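Local coordinates for protein transcriptional anti-antiactivator ExsC (Pseudomonas aeruginosa, PDB 3KXY) that binds the antiactivator ExsD and inhibits it, so that ExsA can drive transcription of the type III secretion system, at residues J[52-57]-J[99-104]; J[28-33]-J[42-47]. The protein carries 2 engineered substitutions. All coordinates share one frame; numbering follows the deposited sequence.

Contact 1 (J[52-57]-J[99-104])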
ATOM      1  N   LEU J  52      -6.107  -9.971  -0.711  1.00 77.80           N
ATOM      2  CA  LEU J  52      -4.914 -10.780  -0.488  1.00 73.68           C
ATOM      3  C   LEU J  52      -3.664  -9.911  -0.442  1.00 73.60           C
ATOM      4  O   LEU J  52      -3.393  -9.152  -1.372  1.00 77.58           O
ATOM      5  CB  LEU J  52      -4.772 -11.834  -1.587  1.00 65.98           C
ATOM      6  CG  LEU J  52      -3.589 -12.796  -1.455  1.00 57.66           C
ATOM      7  CD1 LEU J  52      -3.766 -13.695  -0.240  1.00 51.08           C
ATOM      8  CD2 LEU J  52      -3.435 -13.626  -2.718  1.00 54.93           C
ATOM      9  N   LEU J  53      -2.904 -10.025   0.644  1.00 69.79           N
ATOM     10  CA  LEU J  53      -1.675  -9.257   0.797  1.00 75.20           C
ATOM     11  C   LEU J  53      -0.466 -10.087   0.384  1.00 75.35           C
ATOM     12  O   LEU J  53      -0.464 -11.309   0.530  1.00 75.44           O
ATOM     13  CB  LEU J  53      -1.508  -8.781   2.241  1.00 81.46           C
ATOM     14  CG  LEU J  53      -2.657  -7.977   2.851  1.00 85.54           C
ATOM     15  CD1 LEU J  53      -2.287  -7.511   4.250  1.00 86.28           C
ATOM     16  CD2 LEU J  53      -3.023  -6.796   1.967  1.00 83.92           C
ATOM     17  N   LEU J  54       0.558  -9.415  -0.129  1.00 73.37           N
ATOM     18  CA  LEU J  54       1.777 -10.086  -0.559  1.00 72.67           C
ATOM     19  C   LEU J  54       3.007  -9.354  -0.037  1.00 78.31           C
ATOM     20  O   LEU J  54       3.336  -8.263  -0.504  1.00 78.08           O
ATOM     21  CB  LEU J  54       1.832 -10.174  -2.087  1.00 72.11           C
ATOM     22  CG  LEU J  54       0.622 -10.767  -2.813  1.00 68.72           C
ATOM     23  CD1 LEU J  54       0.819 -10.700  -4.317  1.00 69.76           C
ATOM     24  CD2 LEU J  54       0.373 -12.196  -2.374  1.00 69.71           C
ATOM     25  N   GLU J  55       3.683  -9.955   0.938  1.00 84.54           N
ATOM     26  CA  GLU J  55       4.916  -9.390   1.472  1.00 88.54           C
ATOM     27  C   GLU J  55       6.126 -10.003   0.775  1.00 89.05           C
ATOM     28  O   GLU J  55       6.130 -11.190   0.449  1.00 88.25           O
ATOM     29  CB  GLU J  55       5.008  -9.617   2.982  1.00 94.56           C
ATOM     30  CG  GLU J  55       3.953  -8.880   3.791  1.00101.63           C
ATOM     31  CD  GLU J  55       4.106  -9.100   5.283  1.00108.33           C
ATOM     32  OE1 GLU J  55       5.004  -9.872   5.684  1.00106.84           O
ATOM     33  OE2 GLU J  55       3.328  -8.502   6.057  1.00111.81           O
ATOM     34  N   ALA J  56       7.151  -9.189   0.550  1.00 89.15           N
ATOM     35  CA  ALA J  56       8.361  -9.655  -0.115  1.00 87.16           C
ATOM     36  C   ALA J  56       9.612  -9.087   0.545  1.00 89.96           C
ATOM     37  O   ALA J  56       9.793  -7.872   0.605  1.00 92.62           O
ATOM     38  CB  ALA J  56       8.326  -9.289  -1.589  1.00 84.10           C
ATOM     39  N   ASP J  57      10.468  -9.973   1.042  1.00 89.55           N
ATOM     40  CA  ASP J  57      11.734  -9.559   1.638  1.00 91.55           C
ATOM     41  C   ASP J  57      12.724  -9.150   0.554  1.00 86.44           C
ATOM     42  O   ASP J  57      13.041  -9.937  -0.339  1.00 85.16           O
ATOM     43  CB  ASP J  57      12.323 -10.682   2.497  1.00 98.59           C
ATOM     44  CG  ASP J  57      11.478 -10.988   3.722  1.00104.53           C
ATOM     45  OD1 ASP J  57      10.449 -10.310   3.924  1.00107.06           O
ATOM     46  OD2 ASP J  57      11.846 -11.908   4.484  1.00105.69           O
ATOM     47  N   ALA J  99       2.257  -5.769  -2.052  1.00 72.97           N
ATOM     48  CA  ALA J  99       1.294  -5.747  -3.142  1.00 74.71           C
ATOM     49  C   ALA J  99      -0.003  -6.383  -2.663  1.00 75.89           C
ATOM     50  O   ALA J  99       0.017  -7.319  -1.866  1.00 78.27           O
ATOM     51  CB  ALA J  99       1.836  -6.495  -4.343  1.00 76.24           C
ATOM     52  N   GLN J 100      -1.131  -5.873  -3.144  1.00 75.95           N
ATOM     53  CA  GLN J 100      -2.423  -6.403  -2.728  1.00 76.09           C
ATOM     54  C   GLN J 100      -3.318  -6.728  -3.918  1.00 71.72           C
ATOM     55  O   GLN J 100      -3.180  -6.144  -4.993  1.00 63.71           O
ATOM     56  CB  GLN J 100      -3.127  -5.431  -1.779  1.00 79.94           C
ATOM     57  CG  GLN J 100      -3.453  -4.082  -2.391  1.00 87.37           C
ATOM     58  CD  GLN J 100      -4.141  -3.154  -1.410  1.00 95.66           C
ATOM     59  OE1 GLN J 100      -4.101  -3.372  -0.199  1.00 97.14           O
ATOM     60  NE2 GLN J 100      -4.778  -2.111  -1.930  1.00 98.26           N
ATOM     61  N   ILE J 101      -4.230  -7.671  -3.713  1.00 74.31           N
ATOM     62  CA  ILE J 101      -5.176  -8.071  -4.744  1.00 75.28           C
ATOM     63  C   ILE J 101      -6.586  -8.112  -4.170  1.00 79.44           C
ATOM     64  O   ILE J 101      -6.864  -8.871  -3.242  1.00 81.00           O
ATOM     65  CB  ILE J 101      -4.839  -9.461  -5.312  1.00 73.52           C
ATOM     66  CG1 ILE J 101      -3.388  -9.506  -5.794  1.00 70.53           C
ATOM     67  CG2 ILE J 101      -5.793  -9.821  -6.439  1.00 76.11           C
ATOM     68  CD1 ILE J 101      -2.961 -10.861  -6.306  1.00 69.48           C
ATOM     69  N   LEU J 102      -7.474  -7.290  -4.721  1.00 80.49           N
ATOM     70  CA  LEU J 102      -8.864  -7.274  -4.287  1.00 81.70           C
ATOM     71  C   LEU J 102      -9.539  -8.595  -4.634  1.00 80.27           C
ATOM     72  O   LEU J 102      -9.296  -9.163  -5.699  1.00 85.39           O
ATOM     73  CB  LEU J 102      -9.615  -6.115  -4.939  1.00 86.49           C
ATOM     74  CG  LEU J 102      -9.078  -4.713  -4.648  1.00 90.98           C
ATOM     75  CD1 LEU J 102      -9.912  -3.663  -5.365  1.00 95.07           C
ATOM     76  CD2 LEU J 102      -9.053  -4.454  -3.150  1.00 91.03           C
ATOM     77  N   ALA J 103     -10.388  -9.080  -3.735  1.00 73.30           N
ATOM     78  CA  ALA J 103     -11.079 -10.349  -3.939  1.00 68.89           C
ATOM     79  C   ALA J 103     -11.895 -10.352  -5.229  1.00 70.45           C
ATOM     80  O   ALA J 103     -12.269 -11.410  -5.733  1.00 71.61           O
ATOM     81  CB  ALA J 103     -11.968 -10.663  -2.747  1.00 70.27           C
ATOM     82  N   ALA J 104     -12.164  -9.163  -5.759  1.00 75.64           N
ATOM     83  CA  ALA J 104     -12.965  -9.024  -6.972  1.00 80.26           C
ATOM     84  C   ALA J 104     -12.173  -9.374  -8.230  1.00 79.91           C
ATOM     85  O   ALA J 104     -12.744  -9.819  -9.227  1.00 76.81           O
ATOM     86  CB  ALA J 104     -13.530  -7.613  -7.075  1.00 78.23           C
TER
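Leu52 and Ile101 face each other as an antiparallel hydrogen-bonded pair and exchange two backbone bonds: Leu52 N to Ile101 O (2.9 Å) and Ile101 N to Leu52 O. Two residues on, Leu54 and Ala99 repeat the pattern less evenly. Ala99 N bonds to Leu54 O at 3.1 Å, whereas the bond from Leu54 N to Ala99 O is weak, bent to 129°. Between these pairs sits the non-hydrogen-bonded couple Leu53 and Gln100, where Gln100 CA lies 3.2 Å from Leu52 O in a CA-H...O contact.

Apolar contacts follow the alternation of the strands. On the face of Leu52, Leu54, Ala99 and Ile101, the methyls Leu54 CD1 and Ile101 CD1 meet diagonally at 4.3 Å, and Leu54 CB lies equally far from Ala99 CB. The opposite face carries Leu53 and Gln100, which run alongside each other off the strands in one direction. A chi1 of -55° sets Leu53 CG anti to the carbonyl carbon; from there chi2 (-176°) places CD1 anti to CA, and it is the other branch, Leu53 CD2, that lies 4.0 Å from Gln100 CB.

The Leu52-Ile101 face packs against helix 108-128, where Phe111 meets Leu52 and Thr114 touches both Leu54 and Ile101. The Leu53-Gln100 face turns to the second subunit, whose His80 and Asp83 pack on these two side chains. Strand 39-46 flanks 51-60 on its other edge, so the contact joins central strands of the five-stranded antiparallel sheet.

Contact 2 (J[28-33]-J[42-47])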
ATOM      1  N   GLU J  28      -4.270 -18.502  10.687  1.00 98.21           N
ATOM      2  CA  GLU J  28      -4.230 -17.049  10.604  1.00 98.70           C
ATOM      3  C   GLU J  28      -4.376 -16.596   9.157  1.00 92.89           C
ATOM      4  O   GLU J  28      -4.403 -15.399   8.870  1.00 90.34           O
ATOM      5  CB  GLU J  28      -2.916 -16.519  11.182  1.00105.11           C
ATOM      6  CG  GLU J  28      -2.830 -16.584  12.697  1.00113.42           C
ATOM      7  CD  GLU J  28      -3.730 -15.566  13.371  1.00120.97           C
ATOM      8  OE1 GLU J  28      -4.144 -14.599  12.696  1.00120.57           O
ATOM      9  OE2 GLU J  28      -4.022 -15.731  14.574  1.00125.39           O
ATOM     10  N   GLY J  29      -4.466 -17.563   8.250  1.00 89.02           N
ATOM     11  CA  GLY J  29      -4.610 -17.273   6.835  1.00 84.03           C
ATOM     12  C   GLY J  29      -3.315 -16.793   6.208  1.00 80.44           C
ATOM     13  O   GLY J  29      -3.302 -15.811   5.465  1.00 78.30           O
ATOM     14  N   MET J  30      -2.223 -17.489   6.507  1.00 80.73           N
ATOM     15  CA  MET J  30      -0.912 -17.108   5.996  1.00 80.52           C
ATOM     16  C   MET J  30      -0.197 -18.282   5.335  1.00 78.89           C
ATOM     17  O   MET J  30      -0.442 -19.441   5.667  1.00 74.26           O
ATOM     18  CB  MET J  30      -0.044 -16.533   7.121  1.00 83.80           C
ATOM     19  CG  MET J  30      -0.623 -15.292   7.783  1.00 83.21           C
ATOM     20  SD  MET J  30       0.380 -14.692   9.157  1.00123.50           S
ATOM     21  CE  MET J  30       1.923 -14.318   8.327  1.00 63.00           C
ATOM     22  N   ALA J  31       0.688 -17.968   4.394  1.00 79.64           N
ATOM     23  CA  ALA J  31       1.494 -18.976   3.713  1.00 73.36           C
ATOM     24  C   ALA J  31       2.747 -18.322   3.148  1.00 67.86           C
ATOM     25  O   ALA J  31       2.669 -17.278   2.505  1.00 65.25           O
ATOM     26  CB  ALA J  31       0.692 -19.639   2.607  1.00 66.88           C
ATOM     27  N   SER J  32       3.901 -18.933   3.389  1.00 71.54           N
ATOM     28  CA  SER J  32       5.165 -18.347   2.958  1.00 73.84           C
ATOM     29  C   SER J  32       5.918 -19.228   1.967  1.00 70.27           C
ATOM     30  O   SER J  32       5.826 -20.454   2.011  1.00 69.03           O
ATOM     31  CB  SER J  32       6.052 -18.026   4.163  1.00 82.65           C
ATOM     32  OG  SER J  32       5.463 -17.025   4.975  1.00 88.39           O
ATOM     33  N   LEU J  33       6.662 -18.581   1.075  1.00 69.53           N
ATOM     34  CA  LEU J  33       7.454 -19.270   0.065  1.00 65.48           C
ATOM     35  C   LEU J  33       8.867 -18.701   0.034  1.00 65.05           C
ATOM     36  O   LEU J  33       9.116 -17.614   0.555  1.00 64.95           O
ATOM     37  CB  LEU J  33       6.804 -19.118  -1.311  1.00 58.92           C
ATOM     38  CG  LEU J  33       5.381 -19.658  -1.464  1.00 52.39           C
ATOM     39  CD1 LEU J  33       4.726 -19.106  -2.722  1.00 54.07           C
ATOM     40  CD2 LEU J  33       5.381 -21.177  -1.471  1.00 43.60           C
ATOM     41  N   THR J  42       5.465 -13.833   1.586  1.00 70.30           N
ATOM     42  CA  THR J  42       4.418 -14.289   2.491  1.00 74.65           C
ATOM     43  C   THR J  42       3.037 -13.840   2.019  1.00 70.44           C
ATOM     44  O   THR J  42       2.846 -12.684   1.642  1.00 68.91           O
ATOM     45  CB  THR J  42       4.661 -13.796   3.933  1.00 77.24           C
ATOM     46  OG1 THR J  42       5.936 -14.261   4.390  1.00 76.79           O
ATOM     47  CG2 THR J  42       3.577 -14.311   4.869  1.00 75.85           C
ATOM     48  N   LEU J  43       2.083 -14.766   2.037  1.00 67.96           N
ATOM     49  CA  LEU J  43       0.715 -14.476   1.628  1.00 69.65           C
ATOM     50  C   LEU J  43      -0.158 -14.219   2.851  1.00 76.91           C
ATOM     51  O   LEU J  43      -0.118 -14.976   3.820  1.00 77.95           O
ATOM     52  CB  LEU J  43       0.140 -15.638   0.816  1.00 66.38           C
ATOM     53  CG  LEU J  43       1.041 -16.256  -0.257  1.00 64.45           C
ATOM     54  CD1 LEU J  43       0.338 -17.426  -0.930  1.00 62.72           C
ATOM     55  CD2 LEU J  43       1.465 -15.221  -1.285  1.00 62.54           C
ATOM     56  N   LEU J  44      -0.946 -13.151   2.797  1.00 81.64           N
ATOM     57  CA  LEU J  44      -1.799 -12.764   3.914  1.00 85.55           C
ATOM     58  C   LEU J  44      -3.232 -12.527   3.456  1.00 85.52           C
ATOM     59  O   LEU J  44      -3.509 -11.561   2.745  1.00 90.13           O
ATOM     60  CB  LEU J  44      -1.260 -11.493   4.568  1.00 90.66           C
ATOM     61  CG  LEU J  44       0.101 -11.600   5.254  1.00 92.02           C
ATOM     62  CD1 LEU J  44       0.825 -10.264   5.227  1.00 95.33           C
ATOM     63  CD2 LEU J  44      -0.070 -12.099   6.676  1.00 89.36           C
ATOM     64  N   LEU J  45      -4.142 -13.405   3.864  1.00 80.25           N
ATOM     65  CA  LEU J  45      -5.550 -13.244   3.518  1.00 77.07           C
ATOM     66  C   LEU J  45      -6.302 -12.458   4.587  1.00 83.16           C
ATOM     67  O   LEU J  45      -6.383 -12.879   5.743  1.00 85.98           O
ATOM     68  CB  LEU J  45      -6.219 -14.601   3.305  1.00 71.27           C
ATOM     69  CG  LEU J  45      -7.727 -14.543   3.044  1.00 67.90           C
ATOM     70  CD1 LEU J  45      -8.027 -13.726   1.797  1.00 63.96           C
ATOM     71  CD2 LEU J  45      -8.313 -15.940   2.926  1.00 71.96           C
ATOM     72  N   LEU J  46      -6.848 -11.312   4.193  1.00 81.40           N
ATOM     73  CA  LEU J  46      -7.666 -10.508   5.089  1.00 84.29           C
ATOM     74  C   LEU J  46      -9.140 -10.699   4.753  1.00 86.73           C
ATOM     75  O   LEU J  46      -9.695  -9.974   3.928  1.00 87.70           O
ATOM     76  CB  LEU J  46      -7.288  -9.032   4.976  1.00 86.65           C
ATOM     77  CG  LEU J  46      -5.816  -8.686   5.206  1.00 87.91           C
ATOM     78  CD1 LEU J  46      -5.613  -7.179   5.178  1.00 86.63           C
ATOM     79  CD2 LEU J  46      -5.328  -9.268   6.523  1.00 92.87           C
ATOM     80  N   ALA J  47      -9.769 -11.681   5.391  1.00 89.86           N
ATOM     81  CA  ALA J  47     -11.160 -12.015   5.104  1.00 96.68           C
ATOM     82  C   ALA J  47     -12.097 -10.844   5.381  1.00105.69           C
ATOM     83  O   ALA J  47     -13.137 -10.703   4.737  1.00108.05           O
ATOM     84  CB  ALA J  47     -11.589 -13.238   5.900  1.00 96.67           C
TER
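Thr42 opens the contact with a side-chain bond to Ser32: the hydroxyls Thr42 OG1 and Ser32 OG stand 2.9 Å apart, and either could be the donor. Both oxygens lie anti to their own carbonyl carbons (chi1 -58° in Thr42, -65° in Ser32), and the two residues form a non-hydrogen-bonded pair. The other branch, Thr42 CG2, faces the Met30 methyl CE at 3.8 Å.

Leu43 is bonded to Ala31 in both directions. Leu43 N gives its hydrogen to Ala31 O, and the return bond runs from Ala31 N to Leu43 O at 3.2 Å. Met30 CA lies 3.1 Å from the same Leu43 O, a CA-H...O contact. On the other face of the sheet, Leu43 CD1 rests on Ala31 CB at 4.2 Å, with Leu11 of helix 3-18 beside Leu43.

Leu44 returns to the face of Met30 and lies alongside it. Its CD2 branch touches Met30 CG, SD and CE together; the methionine chain bends at its last torsion (chi3 61°), which brings Met30 CE to 3.4 Å from Leu44 CD2.

Leu45 extends the bonding one residue past the bridged pairs: Leu45 N bonds to Gly29 O at 3.0 Å. Gly29 has a positive phi, which glycine adopts more readily than residues with a side chain, just before the strand begins at Met30.

The arrangement is an antiparallel beta hairpin of the type III secretion chaperone fold. Its first strand is the outermost within this chain, yet Ser32 pairs antiparallel with a strand from the chain of another protein, so the sheet runs on across that interface.

How the contacts relate
From the N terminus, helix 3-18 leads to strand 30-35, and contact 2 closes the short hairpin to strand 39-46. The chain then turns into strand 51-60, where contact 1 opens; it closes only at strand 94-102, after helix 68-76 and strand 85-89. The two closures therefore follow in series, neither nested nor crossing. Strands 39-46 and 51-60 are sheet neighbours and join the contacts directly: Leu53 N probably bonds to Leu44 O, as Glu55 N does to Thr42 O, while Leu54 CD2 packs on Leu43 CD2. Together they tie four consecutive sheet strands, from the edge at 30-35 to 94-102; after it the chain goes on to helix 108-128, which packs on the contact 1 strands.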